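Local structure of scallop myosin (Argopecten irradians, 1WDC) at residues N91-F96 and K143-I148; L104-I109 and M127-A132. The protein binds calcium and confers calcium-dependent control on the myosin of molluscan muscle. One frame throughout, in Å; residues are numbered along the deposited sequence.

Contact 1. Residues N91-F96 and K143-I148; sequences NAFAMF and KFTAMI
Phe93 carries the contact from segment 91-96, reaching across to Phe144 and Thr145 on helix 141-149. Following the chain, Ala92, just before Phe93, packs on the backbone of another protein's chain. Phe93 comes next. Its CG sits anti to the carbonyl carbon (chi1 -86°), and its ring extends toward helix 141-149. The CD2 side of the ring lies beside the Thr145 hydroxyl, with Phe93 CD2 3.6 Å from Thr145 OG1. The far end of the ring meets the other aromatic: Phe93 CZ is 3.7 Å from Phe144 CD2 and 3.8 Å from Phe144 CE2. The two ring planes stand at 87°, and the centroids are 5.9 Å apart. The rings meet rim to rim, with neither lying over the other's face, so this is not a T-shaped stack. Tyr141 also meets the Phe93 ring, and Ile109 of helix 106-115 touches it. Further on, Phe96 packs on Tyr108 and Leu112 of helix 106-115. Phe96 N is hydrogen-bonded to Phe93 O at 2.9 Å. No hydrogen bond joins the two segments. Thr145 OG1 is bonded to the backbone O of Tyr141, within its own helix, and meets Phe93 through packing. The contact is therefore a buried, mostly apolar junction between helices 86-94 and 141-149, set by shape rather than charge.

Contact 2. Residues L104-I109 and M127-A132; sequences LNIEYI and MTFKEA
Phe129 of helix 122-131 meets Ile106 and Ile109, which lie one turn apart on helix 106-115. The close part of the contact gathers at one ring atom. Phe129 CE1 is 3.9 Å from Ile106 CD1 and also 3.9 Å from Ile109 CG2. The neighbouring ring carbons take part too: Phe129 CD1 is 4.0 Å from Ile106 CD1, and Phe129 CZ is 4.1 Å from Ile109 CG2. Ile106 has CG1 anti to its backbone N (chi1 -170°), which carries CD1 out to the ring. Ile109 uses its short branch instead. Thr128 CG2 sits over one face of the Phe129 ring, 4.0 Å above the ring plane and offset toward the rim. Lys110 makes a cation-pi contact with the same ring. With an alanine in place of Phe129, Ile106 CD1 and Ile109 CG2 would probably lose their common partner, and Lys110 its aromatic mate. The packing is confined to three side chains, of which Ile106 and Phe129 stay partly exposed. The outward flanks of both segments carry exposed polar residues: Asn105 and Glu107 on one, Lys130 and Glu131 on the other. The contact has no hydrogen bond or salt bridge across it. Phe139 of strand 138-139 packs against Ile106, Ile109 and Ala132. Backbone bonds tie Leu104 to Phe139 in the short antiparallel sheet, while Thr128 packs on Phe144 of helix 141-149.

Overall arrangement
The magnesium site lies in the N-terminal half of the chain, away from both contacts. Beyond it, helix 86-94 opens contact 1. The chain then passes through strand 104-105 into helix 106-115, where contact 2 begins. Helix 122-131 closes contact 2 after an intervening 17 residues. Strands 134-135 and 138-139 follow, and helix 141-149 closes contact 1. Contact 2 is thus nested inside the loop of contact 1. Their centres are about 11 Å apart, and they touch: Phe96 packs on Leu104, and Met147 on Glu131. Contact 1 joins helix 86-94 to helix 141-149; contact 2 joins helix 106-115 to helix 122-131.

Contact 1. Residues N91-F96 and K143-I148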
loop_
_atom_site.group_PDB
_atom_site.type_symbol
_atom_site.label_atom_id
_atom_site.label_comp_id
_atom_site.label_asym_id
_atom_site.label_seq_id
_atom_site.Cartn_x
_atom_site.Cartn_y
_atom_site.Cartn_z
ATOM N N ASN B 91 -12.241 -4.016 2.916
ATOM C CA ASN B 91 -11.906 -2.603 2.958
ATOM C C ASN B 91 -10.491 -2.289 2.628
ATOM O O ASN B 91 -10.217 -1.174 2.204
ATOM C CB ASN B 91 -12.223 -1.999 4.314
ATOM C CG ASN B 91 -13.697 -1.848 4.546
ATOM O OD1 ASN B 91 -14.148 -1.687 5.679
ATOM N ND2 ASN B 91 -14.471 -1.936 3.483
ATOM N N ALA B 92 -9.562 -3.200 2.925
ATOM C CA ALA B 92 -8.158 -2.982 2.590
ATOM C C ALA B 92 -7.982 -2.951 1.085
ATOM O O ALA B 92 -7.234 -2.139 0.577
ATOM C CB ALA B 92 -7.263 -4.074 3.200
ATOM N N PHE B 93 -8.640 -3.876 0.384
ATOM C CA PHE B 93 -8.635 -3.970 -1.096
ATOM C C PHE B 93 -9.279 -2.699 -1.724
ATOM O O PHE B 93 -8.820 -2.177 -2.762
ATOM C CB PHE B 93 -9.446 -5.219 -1.548
ATOM C CG PHE B 93 -8.650 -6.536 -1.602
ATOM C CD1 PHE B 93 -7.600 -6.716 -2.507
ATOM C CD2 PHE B 93 -9.048 -7.641 -0.846
ATOM C CE1 PHE B 93 -6.969 -7.965 -2.672
ATOM C CE2 PHE B 93 -8.407 -8.905 -1.011
ATOM C CZ PHE B 93 -7.375 -9.052 -1.925
ATOM N N ALA B 94 -10.381 -2.269 -1.104
ATOM C CA ALA B 94 -11.174 -1.143 -1.541
ATOM C C ALA B 94 -10.423 0.168 -1.489
ATOM O O ALA B 94 -10.651 1.030 -2.329
ATOM C CB ALA B 94 -12.421 -1.065 -0.735
ATOM N N MET B 95 -9.405 0.263 -0.641
ATOM C CA MET B 95 -8.506 1.420 -0.694
ATOM C C MET B 95 -7.871 1.616 -2.070
ATOM O O MET B 95 -7.148 2.586 -2.303
ATOM C CB MET B 95 -7.389 1.263 0.321
ATOM C CG MET B 95 -7.886 1.039 1.698
ATOM S SD MET B 95 -6.497 1.204 2.721
ATOM C CE MET B 95 -7.218 1.006 4.374
ATOM N N PHE B 96 -7.893 0.568 -2.875
ATOM C CA PHE B 96 -7.192 0.620 -4.144
ATOM C C PHE B 96 -8.205 0.664 -5.274
ATOM O O PHE B 96 -7.845 0.523 -6.415
ATOM C CB PHE B 96 -6.283 -0.601 -4.275
ATOM C CG PHE B 96 -5.217 -0.673 -3.224
ATOM C CD1 PHE B 96 -5.469 -1.286 -1.999
ATOM C CD2 PHE B 96 -3.972 -0.100 -3.435
ATOM C CE1 PHE B 96 -4.492 -1.314 -0.976
ATOM C CE2 PHE B 96 -2.982 -0.127 -2.422
ATOM C CZ PHE B 96 -3.261 -0.739 -1.175
ATOM N N LYS B 143 -15.102 -11.396 -3.951
ATOM C CA LYS B 143 -15.310 -12.830 -3.968
ATOM C C LYS B 143 -14.120 -13.527 -3.449
ATOM O O LYS B 143 -14.243 -14.602 -2.905
ATOM C CB LYS B 143 -15.580 -13.350 -5.372
ATOM C CG LYS B 143 -17.017 -13.812 -5.566
ATOM C CD LYS B 143 -17.718 -14.124 -4.198
ATOM C CE LYS B 143 -18.548 -12.924 -3.662
ATOM N NZ LYS B 143 -18.793 -12.947 -2.166
ATOM N N PHE B 144 -12.960 -13.038 -3.849
ATOM C CA PHE B 144 -11.711 -13.544 -3.324
ATOM C C PHE B 144 -11.654 -13.457 -1.779
ATOM O O PHE B 144 -11.135 -14.354 -1.116
ATOM C CB PHE B 144 -10.555 -12.769 -3.934
ATOM C CG PHE B 144 -9.215 -13.200 -3.422
ATOM C CD1 PHE B 144 -8.571 -14.297 -3.971
ATOM C CD2 PHE B 144 -8.582 -12.492 -2.400
ATOM C CE1 PHE B 144 -7.306 -14.674 -3.513
ATOM C CE2 PHE B 144 -7.331 -12.867 -1.947
ATOM C CZ PHE B 144 -6.692 -13.952 -2.500
ATOM N N THR B 145 -12.126 -12.357 -1.208
ATOM C CA THR B 145 -12.143 -12.222 0.241
ATOM C C THR B 145 -13.025 -13.282 0.909
ATOM O O THR B 145 -12.578 -13.927 1.855
ATOM C CB THR B 145 -12.603 -10.815 0.653
ATOM O OG1 THR B 145 -11.698 -9.837 0.112
ATOM C CG2 THR B 145 -12.639 -10.692 2.154
ATOM N N ALA B 146 -14.254 -13.473 0.417
ATOM C CA ALA B 146 -15.105 -14.581 0.841
ATOM C C ALA B 146 -14.406 -15.959 0.744
ATOM O O ALA B 146 -14.326 -16.678 1.728
ATOM C CB ALA B 146 -16.375 -14.577 0.034
ATOM N N MET B 147 -13.786 -16.243 -0.398
ATOM C CA MET B 147 -12.975 -17.436 -0.607
ATOM C C MET B 147 -11.872 -17.580 0.421
ATOM O O MET B 147 -11.544 -18.687 0.831
ATOM C CB MET B 147 -12.336 -17.413 -1.998
ATOM C CG MET B 147 -11.019 -18.182 -2.097
ATOM S SD MET B 147 -10.568 -18.669 -3.794
ATOM C CE MET B 147 -8.970 -17.957 -3.899
ATOM N N ILE B 148 -11.177 -16.482 0.684
ATOM C CA ILE B 148 -10.073 -16.440 1.646
ATOM C C ILE B 148 -10.532 -16.514 3.120
ATOM O O ILE B 148 -9.776 -16.954 3.982
ATOM C CB ILE B 148 -9.217 -15.193 1.370
ATOM C CG1 ILE B 148 -7.951 -15.620 0.679
ATOM C CG2 ILE B 148 -8.902 -14.376 2.622
ATOM C CD1 ILE B 148 -6.833 -14.682 1.005
#

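Contact 2. Residues L104-I109 and M127-A132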
loop_
_atom_site.group_PDB
_atom_site.type_symbol
_atom_site.label_atom_id
_atom_site.label_comp_id
_atom_site.label_asym_id
_atom_site.label_seq_id
_atom_site.Cartn_x
_atom_site.Cartn_y
_atom_site.Cartn_z
ATOM N N LEU B 104 -10.421 -5.026 -9.158
ATOM C CA LEU B 104 -9.118 -4.429 -9.420
ATOM C C LEU B 104 -8.607 -5.041 -10.715
ATOM O O LEU B 104 -8.906 -6.179 -11.019
ATOM C CB LEU B 104 -8.145 -4.746 -8.279
ATOM C CG LEU B 104 -8.310 -3.982 -6.956
ATOM C CD1 LEU B 104 -7.244 -4.386 -5.967
ATOM C CD2 LEU B 104 -8.209 -2.491 -7.206
ATOM N N ASN B 105 -7.927 -4.255 -11.534
ATOM C CA ASN B 105 -7.392 -4.759 -12.774
ATOM C C ASN B 105 -6.429 -5.853 -12.382
ATOM O O ASN B 105 -5.690 -5.677 -11.441
ATOM C CB ASN B 105 -6.619 -3.653 -13.464
ATOM C CG ASN B 105 -7.520 -2.646 -14.202
ATOM O OD1 ASN B 105 -8.756 -2.747 -14.206
ATOM N ND2 ASN B 105 -6.884 -1.686 -14.861
ATOM N N ILE B 106 -6.340 -6.916 -13.156
ATOM C CA ILE B 106 -5.484 -8.012 -12.759
ATOM C C ILE B 106 -4.016 -7.601 -12.619
ATOM O O ILE B 106 -3.360 -7.970 -11.632
ATOM C CB ILE B 106 -5.601 -9.234 -13.740
ATOM C CG1 ILE B 106 -4.872 -10.476 -13.153
ATOM C CG2 ILE B 106 -5.033 -8.861 -15.101
ATOM C CD1 ILE B 106 -5.240 -10.851 -11.696
ATOM N N GLU B 107 -3.576 -6.669 -13.467
ATOM C CA GLU B 107 -2.156 -6.304 -13.535
ATOM C C GLU B 107 -1.763 -5.434 -12.353
ATOM O O GLU B 107 -0.632 -5.458 -11.895
ATOM C CB GLU B 107 -1.828 -5.553 -14.836
ATOM C CG GLU B 107 -2.877 -5.641 -15.919
ATOM C CD GLU B 107 -3.969 -4.612 -15.741
ATOM O OE1 GLU B 107 -3.666 -3.387 -15.795
ATOM O OE2 GLU B 107 -5.124 -5.032 -15.534
ATOM N N TYR B 108 -2.716 -4.634 -11.890
ATOM C CA TYR B 108 -2.506 -3.766 -10.746
ATOM C C TYR B 108 -2.329 -4.578 -9.428
ATOM O O TYR B 108 -1.297 -4.462 -8.773
ATOM C CB TYR B 108 -3.683 -2.804 -10.655
ATOM C CG TYR B 108 -3.532 -1.770 -9.578
ATOM C CD1 TYR B 108 -2.272 -1.222 -9.260
ATOM C CD2 TYR B 108 -4.648 -1.300 -8.895
ATOM C CE1 TYR B 108 -2.146 -0.231 -8.267
ATOM C CE2 TYR B 108 -4.535 -0.299 -7.930
ATOM C CZ TYR B 108 -3.295 0.222 -7.614
ATOM O OH TYR B 108 -3.237 1.147 -6.594
ATOM N N ILE B 109 -3.255 -5.500 -9.132
ATOM C CA ILE B 109 -3.121 -6.303 -7.917
ATOM C C ILE B 109 -1.879 -7.234 -7.900
ATOM O O ILE B 109 -1.180 -7.257 -6.910
ATOM C CB ILE B 109 -4.434 -7.092 -7.559
ATOM C CG1 ILE B 109 -4.296 -7.687 -6.158
ATOM C CG2 ILE B 109 -4.717 -8.228 -8.555
ATOM C CD1 ILE B 109 -4.124 -6.659 -5.071
ATOM N N MET B 127 0.468 -19.410 -6.341
ATOM C CA MET B 127 -0.554 -20.063 -5.511
ATOM C C MET B 127 -1.773 -19.202 -5.254
ATOM O O MET B 127 -2.873 -19.712 -5.114
ATOM C CB MET B 127 0.027 -20.503 -4.160
ATOM C CG MET B 127 0.897 -21.769 -4.188
ATOM S SD MET B 127 0.403 -23.028 -5.456
ATOM C CE MET B 127 -1.329 -23.457 -4.961
ATOM N N THR B 128 -1.564 -17.902 -5.115
ATOM C CA THR B 128 -2.659 -16.987 -4.858
ATOM C C THR B 128 -3.580 -16.933 -6.042
ATOM O O THR B 128 -4.800 -16.986 -5.899
ATOM C CB THR B 128 -2.116 -15.617 -4.626
ATOM O OG1 THR B 128 -1.327 -15.646 -3.447
ATOM C CG2 THR B 128 -3.215 -14.629 -4.458
ATOM N N PHE B 129 -2.981 -16.811 -7.220
ATOM C CA PHE B 129 -3.758 -16.549 -8.422
ATOM C C PHE B 129 -4.183 -17.830 -9.173
ATOM O O PHE B 129 -5.057 -17.779 -10.037
ATOM C CB PHE B 129 -3.000 -15.584 -9.362
ATOM C CG PHE B 129 -2.906 -14.164 -8.846
ATOM C CD1 PHE B 129 -4.011 -13.336 -8.837
ATOM C CD2 PHE B 129 -1.751 -13.708 -8.234
ATOM C CE1 PHE B 129 -3.954 -12.084 -8.195
ATOM C CE2 PHE B 129 -1.714 -12.466 -7.598
ATOM C CZ PHE B 129 -2.805 -11.678 -7.579
ATOM N N LYS B 130 -3.630 -18.978 -8.785
ATOM C CA LYS B 130 -4.191 -20.284 -9.161
ATOM C C LYS B 130 -5.685 -20.375 -8.784
ATOM O O LYS B 130 -6.501 -20.954 -9.518
ATOM C CB LYS B 130 -3.396 -21.406 -8.455
ATOM C CG LYS B 130 -3.594 -22.827 -9.008
ATOM C CD LYS B 130 -2.469 -23.770 -8.565
ATOM C CE LYS B 130 -2.544 -25.115 -9.295
ATOM N NZ LYS B 130 -2.558 -26.295 -8.358
ATOM N N GLU B 131 -6.054 -19.687 -7.706
ATOM C CA GLU B 131 -7.381 -19.830 -7.135
ATOM C C GLU B 131 -8.345 -18.662 -7.418
ATOM O O GLU B 131 -9.568 -18.857 -7.443
ATOM C CB GLU B 131 -7.238 -20.065 -5.634
ATOM C CG GLU B 131 -7.932 -21.339 -5.139
ATOM C CD GLU B 131 -7.580 -22.589 -5.958
ATOM O OE1 GLU B 131 -6.376 -22.827 -6.224
ATOM O OE2 GLU B 131 -8.513 -23.352 -6.307
ATOM N N ALA B 132 -7.769 -17.548 -7.875
ATOM C CA ALA B 132 -8.413 -16.230 -7.882
ATOM C C ALA B 132 -9.541 -16.061 -8.923
ATOM O O ALA B 132 -9.413 -16.487 -10.082
ATOM C CB ALA B 132 -7.355 -15.155 -8.085
#